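Local coordinates for protein crustacyanin-C1 subunit (PDB 1I4U) that binds the carotenoid astaxanthin as one of the crustacyanin subunits, giving the lobster carapace its blue colour, at residues I107-Y119 against Y146-V159. Sequence-based numbering, arbitrary orientation.
Sequences ILETDYSNYACLY and YVKKCEAAFKNINV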
loop_
_atom_site.group_PDB
_atom_site.type_symbol
_atom_site.label_atom_id
_atom_site.label_comp_id
_atom_site.label_asym_id
_atom_site.label_seq_id
_atom_site.Cartn_x
_atom_site.Cartn_y
_atom_site.Cartn_z
ATOM N N ILE A 107 -12.907 9.837 -2.723
ATOM C CA ILE A 107 -14.347 9.862 -2.568
ATOM C C ILE A 107 -14.867 10.448 -3.868
ATOM O O ILE A 107 -14.861 11.643 -4.129
ATOM C CB ILE A 107 -14.782 10.644 -1.321
ATOM C CG1 ILE A 107 -14.111 10.170 -0.033
ATOM C CG2 ILE A 107 -16.314 10.686 -1.220
ATOM C CD1 ILE A 107 -14.273 11.127 1.153
ATOM N N LEU A 108 -15.270 9.532 -4.758
ATOM C CA LEU A 108 -15.705 9.975 -6.091
ATOM C C LEU A 108 -16.983 10.799 -6.018
ATOM O O LEU A 108 -17.216 11.704 -6.828
ATOM C CB LEU A 108 -16.001 8.749 -6.937
ATOM C CG LEU A 108 -14.927 8.043 -7.683
ATOM C CD1 LEU A 108 -15.560 7.030 -8.634
ATOM C CD2 LEU A 108 -14.036 8.994 -8.480
ATOM N N GLU A 109 -17.848 10.459 -5.067
ATOM C CA GLU A 109 -19.142 11.119 -4.917
ATOM C C GLU A 109 -19.710 10.698 -3.553
ATOM O O GLU A 109 -19.625 9.537 -3.161
ATOM C CB GLU A 109 -20.128 10.748 -6.014
ATOM C CG GLU A 109 -21.430 11.554 -5.997
ATOM C CD GLU A 109 -22.351 11.221 -7.162
ATOM O OE1 GLU A 109 -21.878 11.178 -8.303
ATOM O OE2 GLU A 109 -23.557 10.972 -6.925
ATOM N N THR A 110 -20.299 11.669 -2.861
ATOM C CA THR A 110 -21.037 11.376 -1.647
ATOM C C THR A 110 -22.090 12.469 -1.407
ATOM O O THR A 110 -21.866 13.616 -1.790
ATOM C CB THR A 110 -20.135 11.245 -0.428
ATOM O OG1 THR A 110 -20.897 10.867 0.737
ATOM C CG2 THR A 110 -19.457 12.557 -0.087
ATOM N N ASP A 111 -23.171 12.090 -0.770
ATOM C CA ASP A 111 -24.133 13.068 -0.242
ATOM C C ASP A 111 -24.047 13.140 1.274
ATOM O O ASP A 111 -24.913 13.824 1.849
ATOM C CB ASP A 111 -25.556 12.797 -0.719
ATOM C CG ASP A 111 -26.202 11.599 -0.059
ATOM O OD1 ASP A 111 -25.477 10.849 0.617
ATOM O OD2 ASP A 111 -27.432 11.434 -0.252
ATOM N N TYR A 112 -23.120 12.453 1.925
ATOM C CA TYR A 112 -22.853 12.417 3.344
ATOM C C TYR A 112 -23.938 11.718 4.174
ATOM O O TYR A 112 -23.566 11.072 5.153
ATOM C CB TYR A 112 -22.596 13.798 3.998
ATOM C CG TYR A 112 -21.381 14.414 3.328
ATOM C CD1 TYR A 112 -20.126 14.029 3.722
ATOM C CD2 TYR A 112 -21.503 15.324 2.314
ATOM C CE1 TYR A 112 -19.018 14.563 3.121
ATOM C CE2 TYR A 112 -20.383 15.878 1.681
ATOM C CZ TYR A 112 -19.125 15.485 2.099
ATOM O OH TYR A 112 -17.957 15.978 1.537
ATOM N N SER A 113 -25.195 11.880 3.820
ATOM C CA SER A 113 -26.297 11.322 4.600
ATOM C C SER A 113 -26.838 10.009 4.083
ATOM O O SER A 113 -27.597 9.378 4.858
ATOM C CB SER A 113 -27.405 12.355 4.699
ATOM O OG SER A 113 -27.853 12.711 3.480
ATOM N N ASN A 114 -26.536 9.556 2.869
ATOM C CA ASN A 114 -27.068 8.300 2.370
ATOM C C ASN A 114 -25.968 7.381 1.838
ATOM O O ASN A 114 -25.950 6.186 2.154
ATOM C CB ASN A 114 -28.095 8.529 1.265
ATOM C CG ASN A 114 -29.286 9.278 1.824
ATOM O OD1 ASN A 114 -30.160 8.640 2.435
ATOM N ND2 ASN A 114 -29.289 10.569 1.668
ATOM N N TYR A 115 -25.082 7.923 0.981
ATOM C CA TYR A 115 -24.155 7.063 0.260
ATOM C C TYR A 115 -22.810 7.710 0.084
ATOM O O TYR A 115 -22.700 8.927 0.095
ATOM C CB TYR A 115 -24.787 6.728 -1.126
ATOM C CG TYR A 115 -24.762 7.876 -2.082
ATOM C CD1 TYR A 115 -25.746 8.859 -2.020
ATOM C CD2 TYR A 115 -23.755 8.017 -3.026
ATOM C CE1 TYR A 115 -25.745 9.924 -2.882
ATOM C CE2 TYR A 115 -23.751 9.089 -3.880
ATOM C CZ TYR A 115 -24.736 10.037 -3.805
ATOM O OH TYR A 115 -24.778 11.145 -4.638
ATOM N N ALA A 116 -21.832 6.857 -0.252
ATOM C CA ALA A 116 -20.533 7.278 -0.716
ATOM C C ALA A 116 -20.002 6.255 -1.726
ATOM O O ALA A 116 -20.231 5.040 -1.599
ATOM C CB ALA A 116 -19.532 7.470 0.401
ATOM N N CYS A 117 -19.334 6.770 -2.763
ATOM C CA CYS A 117 -18.745 5.974 -3.816
ATOM C C CYS A 117 -17.222 6.182 -3.708
ATOM O O CYS A 117 -16.760 7.302 -3.912
ATOM C CB CYS A 117 -19.251 6.408 -5.183
ATOM S SG CYS A 117 -21.016 6.859 -5.293
ATOM N N LEU A 118 -16.508 5.107 -3.376
ATOM C CA LEU A 118 -15.066 5.204 -3.073
ATOM C C LEU A 118 -14.231 4.464 -4.085
ATOM O O LEU A 118 -14.652 3.420 -4.618
ATOM C CB LEU A 118 -14.800 4.617 -1.698
ATOM C CG LEU A 118 -15.723 5.126 -0.568
ATOM C CD1 LEU A 118 -15.313 4.417 0.738
ATOM C CD2 LEU A 118 -15.727 6.623 -0.510
ATOM N N TYR A 119 -13.031 4.976 -4.333
ATOM C CA TYR A 119 -12.177 4.434 -5.377
ATOM C C TYR A 119 -10.703 4.487 -4.993
ATOM O O TYR A 119 -10.231 5.512 -4.483
ATOM C CB TYR A 119 -12.399 5.257 -6.649
ATOM C CG TYR A 119 -11.642 4.764 -7.869
ATOM C CD1 TYR A 119 -11.943 3.535 -8.416
ATOM C CD2 TYR A 119 -10.626 5.497 -8.463
ATOM C CE1 TYR A 119 -11.292 3.005 -9.520
ATOM C CE2 TYR A 119 -9.971 4.996 -9.578
ATOM C CZ TYR A 119 -10.303 3.759 -10.100
ATOM O OH TYR A 119 -9.628 3.298 -11.211
ATOM N N TYR A 146 -29.668 5.617 -5.106
ATOM C CA TYR A 146 -28.314 5.934 -4.698
ATOM C C TYR A 146 -27.272 5.013 -5.307
ATOM O O TYR A 146 -26.182 5.473 -5.679
ATOM C CB TYR A 146 -28.189 5.908 -3.138
ATOM C CG TYR A 146 -29.207 6.814 -2.478
ATOM C CD1 TYR A 146 -29.242 8.168 -2.741
ATOM C CD2 TYR A 146 -30.174 6.318 -1.618
ATOM C CE1 TYR A 146 -30.153 9.038 -2.184
ATOM C CE2 TYR A 146 -31.120 7.190 -1.044
ATOM C CZ TYR A 146 -31.091 8.521 -1.319
ATOM O OH TYR A 146 -32.029 9.336 -0.753
ATOM N N VAL A 147 -27.599 3.711 -5.384
ATOM C CA VAL A 147 -26.743 2.757 -6.078
ATOM C C VAL A 147 -26.485 3.238 -7.487
ATOM O O VAL A 147 -25.342 3.185 -7.933
ATOM C CB VAL A 147 -27.336 1.319 -6.103
ATOM C CG1 VAL A 147 -26.468 0.389 -6.932
ATOM C CG2 VAL A 147 -27.527 0.861 -4.652
ATOM N N LYS A 148 -27.494 3.715 -8.189
ATOM C CA LYS A 148 -27.340 4.175 -9.565
ATOM C C LYS A 148 -26.455 5.422 -9.678
ATOM O O LYS A 148 -25.756 5.614 -10.671
ATOM C CB LYS A 148 -28.716 4.495 -10.145
ATOM C CG LYS A 148 -29.623 3.372 -10.590
ATOM C CD LYS A 148 -31.023 3.942 -10.898
ATOM C CE LYS A 148 -32.103 2.949 -11.240
ATOM N NZ LYS A 148 -32.476 2.016 -10.156
ATOM N N LYS A 149 -26.481 6.243 -8.623
ATOM C CA LYS A 149 -25.557 7.380 -8.603
ATOM C C LYS A 149 -24.133 6.883 -8.621
ATOM O O LYS A 149 -23.277 7.374 -9.382
ATOM C CB LYS A 149 -25.794 8.335 -7.425
ATOM C CG LYS A 149 -27.188 9.056 -7.585
ATOM C CD LYS A 149 -27.569 9.769 -6.319
ATOM C CE LYS A 149 -29.081 9.723 -5.998
ATOM N NZ LYS A 149 -29.835 10.370 -7.095
ATOM N N CYS A 150 -23.838 5.869 -7.750
ATOM C CA CYS A 150 -22.484 5.359 -7.794
ATOM C C CYS A 150 -22.202 4.668 -9.127
ATOM O O CYS A 150 -21.093 4.848 -9.614
ATOM C CB CYS A 150 -22.231 4.398 -6.638
ATOM S SG CYS A 150 -22.091 5.125 -4.992
ATOM N N GLU A 151 -23.167 3.940 -9.680
ATOM C CA GLU A 151 -22.905 3.263 -10.950
ATOM C C GLU A 151 -22.466 4.277 -11.987
ATOM O O GLU A 151 -21.524 4.006 -12.727
ATOM C CB GLU A 151 -24.124 2.464 -11.400
ATOM C CG GLU A 151 -23.845 1.800 -12.761
ATOM C CD GLU A 151 -25.055 1.116 -13.383
ATOM O OE1 GLU A 151 -26.191 1.283 -12.888
ATOM O OE2 GLU A 151 -24.906 0.376 -14.385
ATOM N N ALA A 152 -23.188 5.421 -12.013
ATOM C CA ALA A 152 -22.869 6.463 -12.984
ATOM C C ALA A 152 -21.457 6.964 -12.775
ATOM O O ALA A 152 -20.669 7.116 -13.699
ATOM C CB ALA A 152 -23.863 7.603 -12.929
ATOM N N ALA A 153 -21.116 7.187 -11.499
ATOM C CA ALA A 153 -19.806 7.743 -11.165
ATOM C C ALA A 153 -18.677 6.818 -11.583
ATOM O O ALA A 153 -17.651 7.257 -12.096
ATOM C CB ALA A 153 -19.686 8.066 -9.683
ATOM N N PHE A 154 -18.880 5.523 -11.346
ATOM C CA PHE A 154 -17.832 4.589 -11.734
ATOM C C PHE A 154 -17.767 4.396 -13.243
ATOM O O PHE A 154 -16.648 4.279 -13.777
ATOM C CB PHE A 154 -18.080 3.285 -10.985
ATOM C CG PHE A 154 -17.759 3.347 -9.489
ATOM C CD1 PHE A 154 -16.452 3.521 -9.104
ATOM C CD2 PHE A 154 -18.713 3.255 -8.516
ATOM C CE1 PHE A 154 -16.116 3.567 -7.766
ATOM C CE2 PHE A 154 -18.400 3.300 -7.188
ATOM C CZ PHE A 154 -17.113 3.536 -6.782
ATOM N N LYS A 155 -18.913 4.369 -13.902
ATOM C CA LYS A 155 -18.897 4.281 -15.372
ATOM C C LYS A 155 -18.185 5.467 -15.967
ATOM O O LYS A 155 -17.471 5.357 -16.976
ATOM C CB LYS A 155 -20.314 4.180 -15.894
ATOM C CG LYS A 155 -20.951 2.797 -15.805
ATOM C CD LYS A 155 -22.408 2.916 -16.105
ATOM C CE LYS A 155 -23.193 1.845 -16.769
ATOM N NZ LYS A 155 -22.655 0.479 -16.674
ATOM N N ASN A 156 -18.350 6.608 -15.334
ATOM C CA ASN A 156 -17.725 7.832 -15.826
ATOM C C ASN A 156 -16.201 7.773 -15.803
ATOM O O ASN A 156 -15.551 8.533 -16.538
ATOM C CB ASN A 156 -18.213 9.037 -15.020
ATOM C CG ASN A 156 -17.711 10.385 -15.451
ATOM O OD1 ASN A 156 -18.062 10.954 -16.491
ATOM N ND2 ASN A 156 -16.874 11.025 -14.653
ATOM N N ILE A 157 -15.618 6.898 -14.986
ATOM C CA ILE A 157 -14.161 6.739 -14.942
ATOM C C ILE A 157 -13.750 5.370 -15.475
ATOM O O ILE A 157 -12.694 4.807 -15.230
ATOM C CB ILE A 157 -13.595 7.032 -13.538
ATOM C CG1 ILE A 157 -14.123 6.150 -12.403
ATOM C CG2 ILE A 157 -13.840 8.494 -13.210
ATOM C CD1 ILE A 157 -13.184 6.032 -11.218
ATOM N N ASN A 158 -14.662 4.857 -16.313
ATOM C CA ASN A 158 -14.349 3.639 -17.018
ATOM C C ASN A 158 -14.068 2.407 -16.186
ATOM O O ASN A 158 -13.306 1.511 -16.548
ATOM C CB ASN A 158 -13.136 3.943 -17.936
ATOM C CG ASN A 158 -13.696 3.733 -19.338
ATOM O OD1 ASN A 158 -14.748 4.318 -19.593
ATOM N ND2 ASN A 158 -12.986 2.905 -20.089
ATOM N N VAL A 159 -14.769 2.361 -15.057
ATOM C CA VAL A 159 -14.839 1.176 -14.219
ATOM C C VAL A 159 -16.022 0.287 -14.613
ATOM O O VAL A 159 -17.112 0.852 -14.688
ATOM C CB VAL A 159 -14.873 1.559 -12.726
ATOM C CG1 VAL A 159 -15.215 0.372 -11.817
ATOM C CG2 VAL A 159 -13.507 2.122 -12.327
HETATM O O HOH W 1 -23.253 9.909 -10.345
#
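One face of the Tyr146 ring carries Asn114, whose CB sits 3.9 Å from the ring centroid and whose amide lies stacked at 9° to the ring. Ile157 CD1 rests squarely over the Tyr119 ring, 3.6 Å from its centroid, and also meets Leu108 CD1 tip to tip. Phe154 points its edge at the strand backbone, CZ 3.3 Å from Leu118 O in the ring plane, while Leu108 CD1 and Cys117 CB approach that ring obliquely. Tyr115 and Tyr146 are nearly parallel but slid apart, touching through their CD1 atoms (3.6 Å). This is the lipocalin arrangement of a helix packed on the outside of the barrel, here fastened to strand 115-119 by the Cys117-Cys150 disulfide (chi3 -88°), with Cys117 SG at the edge of the Tyr115 ring. With CG between its backbone N and carbonyl carbon (chi1 73°), Tyr115 crosses Lys149 at about a right angle, its OH against CD, and its hydroxyl donates a hydrogen bond to Glu109 OE2 (2.6 Å), on the anti lone pair. Were Tyr115 replaced by an alanine, that carboxylate oxygen would probably lose its donor and a gap would open between Tyr146 and the disulfide. A water donates to both Glu109 OE1 and Lys149 O, bridging strand and helix.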